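Local coordinates for protein transmembrane oligosaccharyl transferase (Archaeoglobus fulgidus, PDB 3WAJ) that is a membrane-embedded oligosaccharyl transferase of the STT3/AglB family, joining a helical transmembrane region to a large C-terminal globular region, at residues Y747-A750 against Y751-Y755. Sequence-based numbering, arbitrary orientation.
Sequences YKYA and YTQLY
Gln753 lays its CG over one face of the Tyr749 ring, one helical turn back, in a CH-pi contact with CG 4.0 Å from the ring centroid and offset toward the rim. The nearest ring atom is CE1 of Tyr749, 3.6 Å from CG of Gln753. With chi1 at 173°, the Tyr749 side chain swings to the side of its own carbonyl carbon, which brings the ring toward the following turn, while the glutamine chain bends at chi2, leaving its amide plane 30° from the ring. A flexible glutamine suits this exposed flank: its methylenes can lie on an aromatic face while the chain still ends in a polar amide.

The backbone of the same tyrosine takes part as well: Tyr749 O accepts two bonds, from Gln753 N at 3.1 Å and from Thr752 OG1 at 2.8 Å. Threonine can give the second because OG1 sits between its backbone N and carbonyl carbon (chi1 68°), turned back toward the preceding turn; the hydroxyl thereby gives its proton to a carbonyl of its own helix. Further backbone bonds continue the ladder, Tyr751 N to Tyr747 O, Thr752 N to Lys748 O, and Leu754 N to Ala750 O at 2.8 Å. Small Ala750 adds a light apolar touch, CB to Leu754 CD1 at 4.3 Å.

All this lies on helix 740-755 of the C-terminal globular region. Lys748 NZ forms a salt bridge with Glu744 and a hydrogen bond to Ala766 O, and Tyr751 OH bonds to Ile761 O. Leu684 of helix 678-684 packs on Tyr747 and Lys748, whereas strand 649-652 meets Tyr749 through Phe649 and both Leu754 and Tyr755 through Tyr651.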
loop_
_atom_site.group_PDB
_atom_site.type_symbol
_atom_site.label_atom_id
_atom_site.label_comp_id
_atom_site.label_asym_id
_atom_site.label_seq_id
_atom_site.Cartn_x
_atom_site.Cartn_y
_atom_site.Cartn_z
ATOM N N TYR A 747 22.850 13.542 10.164
ATOM C CA TYR A 747 23.088 12.291 10.878
ATOM C C TYR A 747 24.580 12.006 10.942
ATOM O O TYR A 747 25.103 11.631 11.995
ATOM C CB TYR A 747 22.439 11.129 10.129
ATOM C CG TYR A 747 20.975 10.935 10.377
ATOM C CD1 TYR A 747 20.206 11.930 10.952
ATOM C CD2 TYR A 747 20.364 9.735 10.058
ATOM C CE1 TYR A 747 18.852 11.734 11.193
ATOM C CE2 TYR A 747 19.012 9.525 10.301
ATOM C CZ TYR A 747 18.262 10.528 10.865
ATOM O OH TYR A 747 16.911 10.326 11.086
ATOM N N LYS A 748 25.251 12.168 9.797
ATOM C CA LYS A 748 26.689 11.922 9.693
ATOM C C LYS A 748 27.473 12.912 10.524
ATOM O O LYS A 748 28.438 12.546 11.203
ATOM C CB LYS A 748 27.150 12.011 8.232
ATOM C CG LYS A 748 26.613 10.908 7.377
ATOM C CD LYS A 748 27.075 11.017 5.928
ATOM C CE LYS A 748 26.654 9.752 5.181
ATOM N NZ LYS A 748 26.696 9.883 3.709
ATOM N N TYR A 749 27.066 14.174 10.450
ATOM C CA TYR A 749 27.668 15.230 11.276
ATOM C C TYR A 749 27.551 14.890 12.764
ATOM O O TYR A 749 28.555 14.888 13.474
ATOM C CB TYR A 749 27.010 16.577 10.974
ATOM C CG TYR A 749 27.446 17.703 11.892
ATOM C CD1 TYR A 749 28.760 18.183 11.877
ATOM C CD2 TYR A 749 26.529 18.319 12.742
ATOM C CE1 TYR A 749 29.149 19.222 12.713
ATOM C CE2 TYR A 749 26.898 19.357 13.578
ATOM C CZ TYR A 749 28.209 19.810 13.566
ATOM O OH TYR A 749 28.552 20.853 14.398
ATOM N N ALA A 750 26.331 14.580 13.213
ATOM C CA ALA A 750 26.077 14.150 14.591
ATOM C C ALA A 750 27.002 13.019 15.032
ATOM O O ALA A 750 27.579 13.062 16.126
ATOM C CB ALA A 750 24.642 13.724 14.748
ATOM N N TYR A 751 27.142 12.006 14.180
ATOM C CA TYR A 751 28.021 10.886 14.500
ATOM C C TYR A 751 29.460 11.332 14.784
ATOM O O TYR A 751 30.035 10.970 15.816
ATOM C CB TYR A 751 27.983 9.814 13.401
ATOM C CG TYR A 751 29.033 8.740 13.584
ATOM C CD1 TYR A 751 28.918 7.774 14.584
ATOM C CD2 TYR A 751 30.148 8.701 12.769
ATOM C CE1 TYR A 751 29.896 6.795 14.751
ATOM C CE2 TYR A 751 31.118 7.728 12.930
ATOM C CZ TYR A 751 30.987 6.782 13.915
ATOM O OH TYR A 751 31.970 5.837 14.038
ATOM N N THR A 752 30.029 12.121 13.874
ATOM C CA THR A 752 31.416 12.580 14.020
ATOM C C THR A 752 31.630 13.422 15.274
ATOM O O THR A 752 32.728 13.470 15.812
ATOM C CB THR A 752 31.912 13.393 12.790
ATOM O OG1 THR A 752 31.217 14.641 12.726
ATOM C CG2 THR A 752 31.685 12.636 11.504
ATOM N N GLN A 753 30.583 14.102 15.721
ATOM C CA GLN A 753 30.686 15.014 16.859
ATOM C C GLN A 753 30.374 14.365 18.204
ATOM O O GLN A 753 31.028 14.671 19.193
ATOM C CB GLN A 753 29.782 16.225 16.639
ATOM C CG GLN A 753 30.198 17.075 15.444
ATOM C CD GLN A 753 31.606 17.634 15.597
ATOM O OE1 GLN A 753 31.993 18.101 16.674
ATOM N NE2 GLN A 753 32.382 17.578 14.519
ATOM N N LEU A 754 29.396 13.461 18.233
ATOM C CA LEU A 754 28.940 12.875 19.494
ATOM C C LEU A 754 29.482 11.473 19.792
ATOM O O LEU A 754 29.701 11.129 20.948
ATOM C CB LEU A 754 27.409 12.842 19.542
ATOM C CG LEU A 754 26.695 14.119 19.114
ATOM C CD1 LEU A 754 25.191 13.858 19.022
ATOM C CD2 LEU A 754 27.000 15.274 20.078
ATOM N N TYR A 755 29.683 10.663 18.756
ATOM C CA TYR A 755 29.809 9.222 18.947
ATOM C C TYR A 755 31.068 8.603 18.355
ATOM O O TYR A 755 31.539 7.580 18.847
ATOM C CB TYR A 755 28.555 8.501 18.404
ATOM C CG TYR A 755 27.274 9.029 19.007
ATOM C CD1 TYR A 755 27.186 9.258 20.367
ATOM C CD2 TYR A 755 26.164 9.317 18.223
ATOM C CE1 TYR A 755 26.038 9.755 20.940
ATOM C CE2 TYR A 755 24.998 9.814 18.794
ATOM C CZ TYR A 755 24.957 10.027 20.164
ATOM O OH TYR A 755 23.839 10.516 20.784
#